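Local structure of reducing-end xylose-releasing exo-oligoxylanase Rex8A (Paenibacillus barcinonensis, 6SUD) at residues Y98-E103 with A157-H162; E103-D108 with E172-W177; P125-E130 with P195-P200. The protein hydrolyses xylooligosaccharides from their reducing ends, releasing xylose in the breakdown of xylan. The protein carries 1 engineered substitution. All coordinates share one frame; numbering follows the deposited sequence.

How the contacts relate
The three contacts tie together parts of the (alpha/alpha)6 barrel of glycoside hydrolase family 8. From the N terminus, the chain first gives 98-103 at helix 85-99, then 103-108 in the loop that follows, then 125-130 at the start of helix 127-144. Their partners come in the same order: 157-162 lies on helix 153-170, the loop after that helix holds 172-177, and 195-200 leads into helix 200-209. Each contact closes a loop of 53 to 64 residues, and all three loops cross. Contacts 1 and 2 share Glu103 and lie farther from the centre of the chain than contact 3, which is at bound xylose. Met176 of contact 2 packs on Pro125 and Pro127 of contact 3.

Contact 1 (Y98-E103 with A157-H162); sequences YMQHTE and ARKILH
Gln100 reaches from the chain just after helix 85-99 to Lys159 and Ile160 on helix 153-170. This is a loop-to-helix contact within the (alpha/alpha)6 barrel. The amide nitrogen does the touching. Gln100 NE2 lies 4.0 Å from CE of Lys159 and 4.1 Å from CG1 of Ile160. The Gln100 side chain runs at a slant to both. No direct hydrogen bond joins the two segments. A water makes the polar link instead. It donates to Gln100 OE1 at 2.7 Å and accepts from Lys159 NZ, also at 2.7 Å. Both long side chains are stretched out, with CG opposite the backbone N (chi1 -168° in Gln100, 180° in Lys159). The backbones come no nearer than 9.5 Å, between Gln100 CA and Ile160 CA.

The second shell fixes the amide. Phe110 packs against both Gln100 and Ile160. Lys159 NZ also has a long, weak ion pair with Asp108 OD1. Gln100 NE2 gives its hydrogen bond to Asp108 O, which together with the water on OE1 sets the rotation of the group.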
loop_
_atom_site.group_PDB
_atom_site.type_symbol
_atom_site.label_atom_id
_atom_site.label_comp_id
_atom_site.label_asym_id
_atom_site.label_seq_id
_atom_site.Cartn_x
_atom_site.Cartn_y
_atom_site.Cartn_z
ATOM N N TYR A 98 -7.680 -19.439 4.448
ATOM C CA TYR A 98 -7.021 -20.043 3.258
ATOM C C TYR A 98 -5.528 -19.711 3.159
ATOM O O TYR A 98 -4.778 -20.555 2.635
ATOM C CB TYR A 98 -7.752 -19.634 1.983
ATOM C CG TYR A 98 -9.155 -20.171 1.890
ATOM C CD1 TYR A 98 -9.419 -21.523 2.044
ATOM C CD2 TYR A 98 -10.218 -19.322 1.628
ATOM C CE1 TYR A 98 -10.709 -22.018 1.943
ATOM C CE2 TYR A 98 -11.510 -19.802 1.522
ATOM C CZ TYR A 98 -11.755 -21.154 1.677
ATOM O OH TYR A 98 -13.038 -21.609 1.578
ATOM N N MET A 99 -5.100 -18.537 3.628
ATOM C CA MET A 99 -3.774 -17.984 3.243
ATOM C C MET A 99 -2.764 -18.062 4.392
ATOM O O MET A 99 -1.578 -18.309 4.079
ATOM C CB MET A 99 -3.920 -16.548 2.743
ATOM C CG MET A 99 -4.831 -16.474 1.524
ATOM S SD MET A 99 -5.018 -14.789 0.942
ATOM C CE MET A 99 -3.742 -14.722 -0.315
ATOM N N GLN A 100 -3.181 -17.862 5.646
ATOM C CA GLN A 100 -2.231 -17.786 6.792
ATOM C C GLN A 100 -1.725 -19.196 7.115
ATOM O O GLN A 100 -2.549 -20.096 7.313
ATOM C CB GLN A 100 -2.850 -17.161 8.044
ATOM C CG GLN A 100 -1.814 -16.805 9.111
ATOM C CD GLN A 100 -2.398 -16.053 10.283
ATOM O OE1 GLN A 100 -3.527 -16.312 10.714
ATOM N NE2 GLN A 100 -1.623 -15.114 10.807
ATOM N N HIS A 101 -0.405 -19.353 7.186
ATOM C CA HIS A 101 0.288 -20.615 7.555
ATOM C C HIS A 101 0.142 -20.886 9.058
ATOM O O HIS A 101 0.371 -19.960 9.858
ATOM C CB HIS A 101 1.761 -20.535 7.165
ATOM C CG HIS A 101 2.003 -20.519 5.697
ATOM N ND1 HIS A 101 1.837 -21.645 4.907
ATOM C CD2 HIS A 101 2.425 -19.534 4.873
ATOM C CE1 HIS A 101 2.143 -21.350 3.659
ATOM N NE2 HIS A 101 2.508 -20.059 3.608
ATOM N N THR A 102 -0.173 -22.128 9.435
ATOM C CA THR A 102 -0.332 -22.531 10.859
ATOM C C THR A 102 0.946 -23.202 11.377
ATOM O O THR A 102 1.079 -23.306 12.613
ATOM C CB THR A 102 -1.561 -23.425 11.059
ATOM O OG1 THR A 102 -1.402 -24.611 10.285
ATOM C CG2 THR A 102 -2.848 -22.736 10.671
ATOM N N GLU A 103 1.844 -23.632 10.484
ATOM C CA GLU A 103 3.099 -24.342 10.859
ATOM C C GLU A 103 4.200 -24.075 9.830
ATOM O O GLU A 103 3.892 -23.594 8.721
ATOM C CB GLU A 103 2.849 -25.849 10.999
ATOM C CG GLU A 103 2.680 -26.594 9.687
ATOM C CD GLU A 103 1.308 -26.537 9.037
ATOM O OE1 GLU A 103 0.485 -25.707 9.468
ATOM O OE2 GLU A 103 1.069 -27.320 8.092
ATOM N N ALA A 157 -3.176 -8.824 14.712
ATOM C CA ALA A 157 -2.145 -7.885 14.208
ATOM C C ALA A 157 -0.796 -8.182 14.861
ATOM O O ALA A 157 0.226 -8.231 14.128
ATOM C CB ALA A 157 -2.538 -6.454 14.479
ATOM N N ARG A 158 -0.793 -8.327 16.189
ATOM C CA ARG A 158 0.434 -8.498 17.016
ATOM C C ARG A 158 1.113 -9.821 16.673
ATOM O O ARG A 158 2.350 -9.859 16.656
ATOM C CB ARG A 158 0.098 -8.430 18.505
ATOM C CG ARG A 158 -0.113 -7.001 18.973
ATOM C CD ARG A 158 -0.680 -6.896 20.370
ATOM N NE ARG A 158 -0.610 -5.522 20.845
ATOM C CZ ARG A 158 -1.036 -5.112 22.031
ATOM N NH1 ARG A 158 -1.575 -5.982 22.876
ATOM N NH2 ARG A 158 -0.926 -3.838 22.363
ATOM N N LYS A 159 0.311 -10.848 16.416
ATOM C CA LYS A 159 0.772 -12.183 15.958
ATOM C C LYS A 159 1.516 -12.072 14.620
ATOM O O LYS A 159 2.589 -12.683 14.483
ATOM C CB LYS A 159 -0.446 -13.092 15.819
ATOM C CG LYS A 159 -0.176 -14.507 15.357
ATOM C CD LYS A 159 -1.457 -15.311 15.320
ATOM C CE LYS A 159 -1.316 -16.603 14.555
ATOM N NZ LYS A 159 -2.435 -17.516 14.869
ATOM N N ILE A 160 0.947 -11.356 13.646
ATOM C CA ILE A 160 1.607 -11.143 12.323
ATOM C C ILE A 160 2.952 -10.443 12.557
ATOM O O ILE A 160 3.988 -10.947 12.064
ATOM C CB ILE A 160 0.695 -10.353 11.362
ATOM C CG1 ILE A 160 -0.612 -11.101 11.101
ATOM C CG2 ILE A 160 1.445 -10.029 10.072
ATOM C CD1 ILE A 160 -1.607 -10.349 10.231
ATOM N N LEU A 161 2.959 -9.325 13.288
ATOM C CA LEU A 161 4.174 -8.478 13.436
ATOM C C LEU A 161 5.202 -9.200 14.321
ATOM O O LEU A 161 6.406 -8.978 14.113
ATOM C CB LEU A 161 3.801 -7.112 14.016
ATOM C CG LEU A 161 3.002 -6.185 13.099
ATOM C CD1 LEU A 161 2.901 -4.800 13.716
ATOM C CD2 LEU A 161 3.625 -6.101 11.713
ATOM N N HIS A 162 4.764 -10.043 15.258
ATOM C CA HIS A 162 5.692 -10.927 16.021
ATOM C C HIS A 162 6.487 -11.810 15.047
ATOM O O HIS A 162 7.734 -11.823 15.137
ATOM C CB HIS A 162 4.964 -11.803 17.041
ATOM C CG HIS A 162 5.907 -12.747 17.703
ATOM N ND1 HIS A 162 6.800 -12.320 18.653
ATOM C CD2 HIS A 162 6.148 -14.065 17.514
ATOM C CE1 HIS A 162 7.538 -13.337 19.046
ATOM N NE2 HIS A 162 7.165 -14.418 18.356
HETATM O O HOH W 1 -4.312 -16.371 13.305
#

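Contact 2 (E103-D108 with E172-W177); sequences EGRYKD and EGDPMW
Arg105 meets Glu172 and Gly173 where two loops pass close together. Gly104 opens a type I beta turn that runs to Lys107, closed by a bond from Lys107 N to Gly104 O. A water accepts from Arg105 N at 2.9 Å and donates to Glu172 OE2 at 3.0 Å. The bend at chi3 (53°) brings the guanidinium back beside Glu172, whose CB lies over one face. The carboxylate is stacked on it, the planes 9° apart. Glu172 OE2, 4.5 Å from Arg105 NH2, lies well out of the guanidinium plane and no N-H points at it, so any attraction is probably between charges alone. At the guanidinium edge, in plane, a second water accepts from Arg105 NH1 at 3.1 Å and donates to Asp174 OD2 at 2.8 Å. A third donates to Arg105 O and accepts from Asp174 N, 2.9 Å from each. Lacking a side chain, Gly173 can bring its CA-H to Arg105 O (CA to O 3.4 Å). Arg105 CG sits over the centre of one face of the Tyr106 ring, and Tyr106 OH is hydrogen-bonded to Glu189 OE2. Lys107 O accepts a hydrogen bond from Gln167 NE2 of helix 153-170. The contact joins the loops before strands 113-114 and 177-178.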
loop_
_atom_site.group_PDB
_atom_site.type_symbol
_atom_site.label_atom_id
_atom_site.label_comp_id
_atom_site.label_asym_id
_atom_site.label_seq_id
_atom_site.Cartn_x
_atom_site.Cartn_y
_atom_site.Cartn_z
ATOM N N GLU A 103 1.844 -23.632 10.484
ATOM C CA GLU A 103 3.099 -24.342 10.859
ATOM C C GLU A 103 4.200 -24.075 9.830
ATOM O O GLU A 103 3.892 -23.594 8.721
ATOM C CB GLU A 103 2.849 -25.849 10.999
ATOM C CG GLU A 103 2.680 -26.594 9.687
ATOM C CD GLU A 103 1.308 -26.537 9.037
ATOM O OE1 GLU A 103 0.485 -25.707 9.468
ATOM O OE2 GLU A 103 1.069 -27.320 8.092
ATOM N N GLY A 104 5.435 -24.412 10.202
ATOM C CA GLY A 104 6.585 -24.492 9.287
ATOM C C GLY A 104 7.305 -23.166 9.191
ATOM O O GLY A 104 7.061 -22.294 10.049
ATOM N N ARG A 105 8.155 -23.012 8.175
ATOM C CA ARG A 105 9.108 -21.875 8.080
ATOM C C ARG A 105 8.351 -20.553 7.900
ATOM O O ARG A 105 8.947 -19.513 8.228
ATOM C CB ARG A 105 10.140 -22.085 6.969
ATOM C CG ARG A 105 9.597 -22.049 5.547
ATOM C CD ARG A 105 10.732 -21.945 4.538
ATOM N NE ARG A 105 11.727 -22.995 4.735
ATOM C CZ ARG A 105 12.964 -22.824 5.222
ATOM N NH1 ARG A 105 13.415 -21.625 5.560
ATOM N NH2 ARG A 105 13.752 -23.874 5.367
ATOM N N TYR A 106 7.090 -20.592 7.448
ATOM C CA TYR A 106 6.272 -19.376 7.159
ATOM C C TYR A 106 5.106 -19.220 8.151
ATOM O O TYR A 106 4.165 -18.461 7.870
ATOM C CB TYR A 106 5.753 -19.418 5.718
ATOM C CG TYR A 106 6.806 -19.469 4.640
ATOM C CD1 TYR A 106 7.897 -18.616 4.657
ATOM C CD2 TYR A 106 6.698 -20.351 3.574
ATOM C CE1 TYR A 106 8.866 -18.657 3.665
ATOM C CE2 TYR A 106 7.651 -20.399 2.570
ATOM C CZ TYR A 106 8.742 -19.550 2.615
ATOM O OH TYR A 106 9.686 -19.593 1.632
ATOM N N LYS A 107 5.167 -19.896 9.299
ATOM C CA LYS A 107 4.102 -19.876 10.333
ATOM C C LYS A 107 3.662 -18.432 10.605
ATOM O O LYS A 107 4.537 -17.603 10.913
ATOM C CB LYS A 107 4.635 -20.500 11.628
ATOM C CG LYS A 107 3.602 -20.676 12.734
ATOM C CD LYS A 107 4.112 -21.495 13.905
ATOM C CE LYS A 107 4.949 -20.691 14.874
ATOM N NZ LYS A 107 4.104 -19.909 15.811
ATOM N N ASP A 108 2.356 -18.152 10.493
ATOM C CA ASP A 108 1.709 -16.853 10.837
ATOM C C ASP A 108 1.851 -15.859 9.677
ATOM O O ASP A 108 1.130 -14.856 9.691
ATOM C CB ASP A 108 2.241 -16.265 12.148
ATOM C CG ASP A 108 2.063 -17.173 13.356
ATOM O OD1 ASP A 108 1.184 -18.054 13.301
ATOM O OD2 ASP A 108 2.802 -16.983 14.348
ATOM N N GLU A 172 13.249 -22.682 11.399
ATOM C CA GLU A 172 14.053 -22.628 10.150
ATOM C C GLU A 172 13.731 -21.389 9.314
ATOM O O GLU A 172 14.464 -21.157 8.337
ATOM C CB GLU A 172 13.770 -23.869 9.318
ATOM C CG GLU A 172 12.318 -24.283 9.391
ATOM C CD GLU A 172 12.040 -25.672 8.855
ATOM O OE1 GLU A 172 12.902 -26.562 9.038
ATOM O OE2 GLU A 172 10.961 -25.859 8.260
ATOM N N GLY A 173 12.723 -20.607 9.684
ATOM C CA GLY A 173 12.269 -19.467 8.862
ATOM C C GLY A 173 13.177 -18.251 8.962
ATOM O O GLY A 173 14.278 -18.338 9.546
ATOM N N ASP A 174 12.730 -17.139 8.381
ATOM C CA ASP A 174 13.486 -15.866 8.325
ATOM C C ASP A 174 12.532 -14.713 8.583
ATOM O O ASP A 174 11.395 -14.747 8.120
ATOM C CB ASP A 174 14.153 -15.657 6.963
ATOM C CG ASP A 174 15.164 -16.730 6.598
ATOM O OD1 ASP A 174 16.281 -16.699 7.161
ATOM O OD2 ASP A 174 14.815 -17.598 5.772
ATOM N N PRO A 175 12.982 -13.650 9.284
ATOM C CA PRO A 175 12.145 -12.474 9.501
ATOM C C PRO A 175 11.980 -11.673 8.202
ATOM O O PRO A 175 12.728 -11.885 7.248
ATOM C CB PRO A 175 12.907 -11.673 10.560
ATOM C CG PRO A 175 14.358 -12.064 10.347
ATOM C CD PRO A 175 14.322 -13.507 9.886
ATOM N N MET A 176 10.994 -10.781 8.184
ATOM C CA MET A 176 10.696 -9.939 6.998
ATOM C C MET A 176 11.450 -8.616 7.078
ATOM O O MET A 176 11.554 -7.933 6.040
ATOM C CB MET A 176 9.194 -9.691 6.881
ATOM C CG MET A 176 8.510 -10.842 6.209
ATOM S SD MET A 176 6.743 -10.583 6.136
ATOM C CE MET A 176 6.326 -12.028 5.161
ATOM N N TRP A 177 11.998 -8.290 8.250
ATOM C CA TRP A 177 12.893 -7.119 8.427
ATOM C C TRP A 177 14.322 -7.620 8.647
ATOM O O TRP A 177 14.482 -8.631 9.356
ATOM C CB TRP A 177 12.404 -6.229 9.578
ATOM C CG TRP A 177 11.398 -5.210 9.146
ATOM C CD1 TRP A 177 11.615 -3.876 8.944
ATOM C CD2 TRP A 177 10.012 -5.444 8.830
ATOM N NE1 TRP A 177 10.459 -3.269 8.524
ATOM C CE2 TRP A 177 9.461 -4.202 8.457
ATOM C CE3 TRP A 177 9.181 -6.572 8.844
ATOM C CZ2 TRP A 177 8.125 -4.068 8.075
ATOM C CZ3 TRP A 177 7.860 -6.434 8.477
ATOM C CH2 TRP A 177 7.344 -5.196 8.096
HETATM O O HOH W 2 10.474 -17.560 6.677
HETATM O O HOH W 3 12.406 -18.736 4.977
HETATM O O HOH W 4 8.590 -25.419 6.545
#

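Contact 3 (P125-E130 with P195-P200); sequences PAPDGE and PSYHLP. With XYP (beta-D-xylopyranose), chain K.
Asp128 and Tyr197 meet in the active-site pocket and form part of the wall around a bound beta-D-xylopyranose. Asp128 lies in the first turn of helix 127-144, where Gly129 N bonds to Ala126 O at 2.7 Å. Tyr197 comes from a short 3-10 segment, 195-197.

The Asp128 side chain lies flat over one face of the Tyr197 ring. Its CB is 3.9 Å from the ring centroid and 22° off the normal, a CH-pi contact. Its CG comes within 3.5 Å of Tyr197 CE1. The carboxylate is stacked on the ring, the two planes 14° apart. Asp128 holds CG between its own N and C (chi1 58°), which lays the carboxylate along the ring and leaves OD2 facing the sugar. Xylose O3 donates to Asp128 OD2 at 2.6 Å, a short bond. Tyr197 OH stands 3.6 Å from xylose C3 and touches the sugar without a bond to it. Ala126 CB packs tightly against xylose O4, 3.1 Å away. Pro127 CD makes an apolar contact with Tyr197 CE2, 4.2 Å away.

Ile184 of strand 183-184 touches both Pro127 and Tyr197. Xylose is also hydrogen-bonded to Glu70, the inferred proton donor, to Asp265, the inferred proton acceptor, and to Arg268. Arg268 has a long, weak ion pair with Asp128 OD2 and packs on Tyr197. Acidic and aromatic residues thus line the sugar subsite in the cleft of this family 8 (alpha/alpha)6-barrel glycosidase.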
loop_
_atom_site.group_PDB
_atom_site.type_symbol
_atom_site.label_atom_id
_atom_site.label_comp_id
_atom_site.label_asym_id
_atom_site.label_seq_id
_atom_site.Cartn_x
_atom_site.Cartn_y
_atom_site.Cartn_z
ATOM N N PRO A 125 5.566 -15.865 1.285
ATOM C CA PRO A 125 4.851 -14.615 1.535
ATOM C C PRO A 125 5.402 -13.375 0.809
ATOM O O PRO A 125 6.512 -13.402 0.307
ATOM C CB PRO A 125 5.076 -14.474 3.038
ATOM C CG PRO A 125 6.520 -14.902 3.201
ATOM C CD PRO A 125 6.662 -16.072 2.248
ATOM N N ALA A 126 4.599 -12.312 0.797
ATOM C CA ALA A 126 4.921 -10.977 0.258
ATOM C C ALA A 126 4.786 -9.961 1.389
ATOM O O ALA A 126 3.672 -9.618 1.772
ATOM C CB ALA A 126 4.003 -10.656 -0.895
ATOM N N PRO A 127 5.905 -9.491 1.984
ATOM C CA PRO A 127 5.854 -8.609 3.152
ATOM C C PRO A 127 4.937 -7.377 3.060
ATOM O O PRO A 127 4.478 -6.952 4.092
ATOM C CB PRO A 127 7.311 -8.138 3.313
ATOM C CG PRO A 127 8.148 -9.225 2.683
ATOM C CD PRO A 127 7.278 -9.871 1.625
ATOM N N ASP A 128 4.672 -6.821 1.871
ATOM C CA ASP A 128 3.746 -5.658 1.774
ATOM C C ASP A 128 2.328 -6.117 2.131
ATOM O O ASP A 128 1.481 -5.260 2.518
ATOM C CB ASP A 128 3.771 -4.962 0.412
ATOM C CG ASP A 128 3.447 -5.839 -0.783
ATOM O OD1 ASP A 128 3.697 -7.078 -0.720
ATOM O OD2 ASP A 128 2.962 -5.266 -1.792
ATOM N N GLY A 129 2.054 -7.411 1.992
ATOM C CA GLY A 129 0.786 -7.998 2.458
ATOM C C GLY A 129 0.695 -7.933 3.972
ATOM O O GLY A 129 -0.217 -7.269 4.500
ATOM N N GLU A 130 1.643 -8.574 4.652
ATOM C CA GLU A 130 1.703 -8.658 6.138
ATOM C C GLU A 130 1.580 -7.263 6.771
ATOM O O GLU A 130 0.771 -7.097 7.690
ATOM C CB GLU A 130 2.990 -9.367 6.585
ATOM C CG GLU A 130 2.892 -10.893 6.615
ATOM C CD GLU A 130 2.770 -11.624 5.284
ATOM O OE1 GLU A 130 2.709 -10.964 4.241
ATOM O OE2 GLU A 130 2.774 -12.855 5.283
ATOM N N PRO A 195 11.456 -0.585 -2.615
ATOM C CA PRO A 195 11.112 0.700 -1.992
ATOM C C PRO A 195 9.615 0.956 -1.751
ATOM O O PRO A 195 9.277 1.613 -0.820
ATOM C CB PRO A 195 11.662 1.727 -2.992
ATOM C CG PRO A 195 12.809 1.011 -3.664
ATOM C CD PRO A 195 12.374 -0.440 -3.754
ATOM N N SER A 196 8.737 0.402 -2.572
ATOM C CA SER A 196 7.265 0.574 -2.435
ATOM C C SER A 196 6.748 -0.151 -1.180
ATOM O O SER A 196 5.617 0.127 -0.754
ATOM C CB SER A 196 6.577 0.100 -3.682
ATOM O OG SER A 196 6.572 -1.314 -3.702
ATOM N N TYR A 197 7.530 -1.065 -0.612
ATOM C CA TYR A 197 7.148 -1.812 0.617
ATOM C C TYR A 197 7.392 -0.977 1.882
ATOM O O TYR A 197 6.933 -1.413 2.957
ATOM C CB TYR A 197 7.955 -3.108 0.726
ATOM C CG TYR A 197 7.608 -4.220 -0.234
ATOM C CD1 TYR A 197 6.804 -4.041 -1.346
ATOM C CD2 TYR A 197 8.138 -5.481 -0.033
ATOM C CE1 TYR A 197 6.522 -5.087 -2.212
ATOM C CE2 TYR A 197 7.872 -6.540 -0.887
ATOM C CZ TYR A 197 7.060 -6.344 -1.990
ATOM O OH TYR A 197 6.784 -7.395 -2.831
ATOM N N HIS A 198 8.111 0.144 1.787
ATOM C CA HIS A 198 8.538 0.961 2.955
ATOM C C HIS A 198 7.428 1.924 3.365
ATOM O O HIS A 198 7.145 2.874 2.627
ATOM C CB HIS A 198 9.854 1.700 2.683
ATOM C CG HIS A 198 10.998 0.761 2.572
ATOM N ND1 HIS A 198 11.976 0.645 3.555
ATOM C CD2 HIS A 198 11.267 -0.188 1.643
ATOM C CE1 HIS A 198 12.822 -0.297 3.183
ATOM N NE2 HIS A 198 12.415 -0.804 2.001
ATOM N N LEU A 199 6.867 1.683 4.544
ATOM C CA LEU A 199 5.699 2.424 5.066
ATOM C C LEU A 199 6.066 2.984 6.429
ATOM O O LEU A 199 5.528 2.540 7.445
ATOM C CB LEU A 199 4.499 1.483 5.178
ATOM C CG LEU A 199 4.108 0.703 3.930
ATOM C CD1 LEU A 199 2.984 -0.239 4.278
ATOM C CD2 LEU A 199 3.682 1.606 2.790
ATOM N N PRO A 200 6.975 3.975 6.491
ATOM C CA PRO A 200 7.429 4.529 7.768
ATOM C C PRO A 200 6.271 4.973 8.670
ATOM O O PRO A 200 6.369 4.831 9.869
ATOM C CB PRO A 200 8.337 5.699 7.344
ATOM C CG PRO A 200 7.964 5.945 5.895
ATOM C CD PRO A 200 7.687 4.565 5.357
HETATM O O1 XYP K . 2.950 -9.186 -7.947
HETATM C C1 XYP K . 3.157 -8.987 -6.531
HETATM C C2 XYP K . 3.364 -7.522 -6.138
HETATM C C3 XYP K . 3.701 -7.373 -4.659
HETATM C C4 XYP K . 3.044 -8.502 -3.874
HETATM C C5 XYP K . 1.754 -8.913 -4.575
HETATM O O2 XYP K . 4.367 -6.896 -6.948
HETATM O O3 XYP K . 3.268 -6.067 -4.243
HETATM O O4 XYP K . 3.938 -9.617 -3.818
HETATM O O5 XYP K . 1.997 -9.481 -5.862
#